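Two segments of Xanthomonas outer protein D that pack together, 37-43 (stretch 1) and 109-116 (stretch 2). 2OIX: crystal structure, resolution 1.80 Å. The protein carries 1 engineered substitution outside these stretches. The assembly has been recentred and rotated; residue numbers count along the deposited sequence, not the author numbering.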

# COMPACT_ATOMS: atom_id res chain seq x y z
N VAL A 37 5.73 -10.30 0.22
CA VAL A 37 4.59 -11.09 -0.20
C VAL A 37 3.97 -10.50 -1.46
O VAL A 37 3.53 -11.27 -2.34
CB VAL A 37 3.55 -11.29 0.91
CG1 VAL A 37 2.32 -12.10 0.39
CG2 VAL A 37 4.18 -12.05 2.10
N VAL A 38 3.89 -9.15 -1.54
CA VAL A 38 3.42 -8.49 -2.78
C VAL A 38 4.28 -8.94 -4.02
O VAL A 38 3.76 -9.35 -5.06
CB VAL A 38 3.37 -6.92 -2.64
CG1 VAL A 38 2.84 -6.33 -3.91
CG2 VAL A 38 2.41 -6.56 -1.53
N THR A 39 5.59 -8.89 -3.86
CA THR A 39 6.53 -9.26 -4.91
C THR A 39 6.29 -10.72 -5.35
O THR A 39 6.31 -11.05 -6.54
CB THR A 39 7.98 -9.03 -4.40
OG1 THR A 39 8.15 -7.64 -4.08
CG2 THR A 39 9.02 -9.47 -5.44
N MET A 40 5.99 -11.59 -4.40
CA MET A 40 5.77 -13.00 -4.66
C MET A 40 4.54 -13.35 -5.52
O MET A 40 4.48 -14.45 -6.07
CB MET A 40 5.71 -13.75 -3.34
CG MET A 40 7.07 -14.10 -2.73
SD MET A 40 6.71 -14.55 -1.03
CE MET A 40 5.58 -15.95 -1.30
N LEU A 41 3.56 -12.45 -5.63
CA LEU A 41 2.42 -12.68 -6.54
C LEU A 41 2.91 -12.98 -7.97
O LEU A 41 2.29 -13.75 -8.74
CB LEU A 41 1.46 -11.47 -6.53
CG LEU A 41 0.65 -11.13 -5.26
CD1 LEU A 41 0.03 -9.72 -5.40
CD2 LEU A 41 -0.43 -12.17 -4.91
N SER A 42 4.05 -12.38 -8.33
CA SER A 42 4.63 -12.51 -9.67
C SER A 42 5.66 -13.64 -9.79
O SER A 42 6.10 -13.95 -10.90
CB SER A 42 5.26 -11.17 -10.06
OG SER A 42 4.29 -10.15 -10.11
N SER A 43 6.03 -14.24 -8.66
CA SER A 43 7.09 -15.27 -8.60
C SER A 43 6.90 -16.36 -9.65
O SER A 43 5.77 -16.63 -10.08
CB SER A 43 7.14 -15.87 -7.19
OG SER A 43 7.92 -17.07 -7.14
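Stretch 2 109-116: DMAAYHLG

Stretch 2 is the end of a helix that begins earlier in the chain. Residues 109–114 are helical, held by bonds such as Tyr113 N to Asp109 O (2.7 Å) and His114 N to Met110 O (2.8 Å). The helix ends in a Schellman motif at Gly116, whose phi/psi of 80/15 would jam a CB against the preceding carbonyl O; Gly116 N bonds to Tyr113 O at 3.1 Å. Stretch 1 is likewise the last part of a helix, running into a type I turn from Met40 to Ser43 that is closed by Ser43 N to Met40 O (3.0 Å).

The two segments meet where these ends come together, burying 282 Å² in all. The nearest CA atoms are those of Leu41 and His114, 5.9 Å apart; Ser42 CA and Met110 CA are 6.9 Å apart, so the register steps back along stretch 2 as stretch 1 advances. No hydrogen bond crosses the contact, which rests on apolar packing and on the placement of the His114 ring.

Leu41 is the centre of the contact. Its CA-to-CB bond points toward stretch 2, and the mt rotamer (chi1 -67°, chi2 167°) carries CD1 in between Ala111 and Leu115: Leu41 CD1 is 4.2 Å from Ala111 CB, 3.9 Å from Ala111 O and 3.9 Å from Leu115 CG. Leu41 CD1 thus lies against both the methyl and the carbonyl oxygen of Ala111. Leu115, also mt (chi1 -76°, chi2 165°), leaves its CA sideways, but its end comes nearer to stretch 1 and so meets Leu41. Val38, in the t rotamer, adds a looser contact one turn earlier, its CG1 lying 4.4 Å from Ala111 CB.

His114 also points toward its partner, and its CB is 3.8 Å from Leu41 CB. With chi1 at -70° (m) and chi2 at -60°, the imidazole is turned so that the carbonyl of Leu41 lies over one face, Leu41 O being 3.3 Å from His114 CG. This is a close packing contact. Ser42 OG approaches the same ring obliquely, 3.6 Å from His114 CD2. The m rotamer of Ser42 (chi1 -62°) also places OG 3.9 Å from Met110 CB, so one small side chain touches residues a helical turn apart. Met110 adopts mmm (chi1 -74°, chi2 -48°, chi3 -65°) and offers its CB to Ser42.

Ala112 directs its CB away from stretch 1, as Thr39 and Ser43 do from stretch 2, and none of the three takes part in the contact.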

# COMPACT_ATOMS: atom_id res chain seq x y z
N ASP A 109 0.34 -3.17 -11.82
CA ASP A 109 -0.62 -3.80 -12.69
C ASP A 109 -0.50 -5.31 -12.60
O ASP A 109 -1.50 -6.02 -12.64
CB ASP A 109 -0.42 -3.35 -14.14
CG ASP A 109 -1.00 -1.98 -14.39
OD1 ASP A 109 -1.76 -1.48 -13.52
OD2 ASP A 109 -0.71 -1.40 -15.46
N MET A 110 0.73 -5.79 -12.46
CA MET A 110 0.95 -7.24 -12.31
C MET A 110 0.38 -7.69 -10.97
O MET A 110 -0.27 -8.72 -10.91
CB MET A 110 2.44 -7.58 -12.33
CG MET A 110 3.10 -7.48 -13.73
SD MET A 110 2.17 -8.33 -15.04
CE MET A 110 2.25 -10.06 -14.54
N ALA A 111 0.61 -6.91 -9.92
CA ALA A 111 0.02 -7.19 -8.61
C ALA A 111 -1.51 -7.29 -8.73
O ALA A 111 -2.10 -8.29 -8.30
CB ALA A 111 0.43 -6.14 -7.54
N ALA A 112 -2.13 -6.27 -9.35
CA ALA A 112 -3.59 -6.25 -9.57
C ALA A 112 -4.00 -7.45 -10.37
O ALA A 112 -4.94 -8.14 -10.02
CB ALA A 112 -4.03 -4.97 -10.26
N TYR A 113 -3.28 -7.71 -11.44
CA TYR A 113 -3.59 -8.89 -12.27
C TYR A 113 -3.57 -10.20 -11.47
O TYR A 113 -4.49 -11.01 -11.56
CB TYR A 113 -2.58 -8.99 -13.40
CG TYR A 113 -2.73 -10.25 -14.21
CD1 TYR A 113 -3.70 -10.36 -15.20
CD2 TYR A 113 -1.85 -11.34 -14.02
CE1 TYR A 113 -3.83 -11.51 -15.94
CE2 TYR A 113 -1.97 -12.49 -14.76
CZ TYR A 113 -2.96 -12.57 -15.72
OH TYR A 113 -3.07 -13.73 -16.44
N HIS A 114 -2.51 -10.41 -10.68
CA HIS A 114 -2.39 -11.64 -9.88
C HIS A 114 -3.32 -11.71 -8.66
O HIS A 114 -3.45 -12.76 -8.05
CB HIS A 114 -0.95 -11.85 -9.43
CG HIS A 114 -0.03 -12.21 -10.55
ND1 HIS A 114 -0.19 -13.35 -11.31
CD2 HIS A 114 1.09 -11.61 -11.01
CE1 HIS A 114 0.77 -13.41 -12.21
NE2 HIS A 114 1.56 -12.36 -12.06
N LEU A 115 -3.95 -10.59 -8.33
CA LEU A 115 -4.99 -10.57 -7.29
C LEU A 115 -6.38 -10.87 -7.86
O LEU A 115 -7.38 -10.81 -7.13
CB LEU A 115 -4.99 -9.23 -6.52
CG LEU A 115 -3.85 -9.11 -5.50
CD1 LEU A 115 -3.73 -7.66 -5.08
CD2 LEU A 115 -3.94 -10.04 -4.27
N GLY A 116 -6.43 -11.19 -9.16
CA GLY A 116 -7.68 -11.33 -9.86
C GLY A 116 -8.40 -10.08 -10.35
O GLY A 116 -9.58 -10.17 -10.75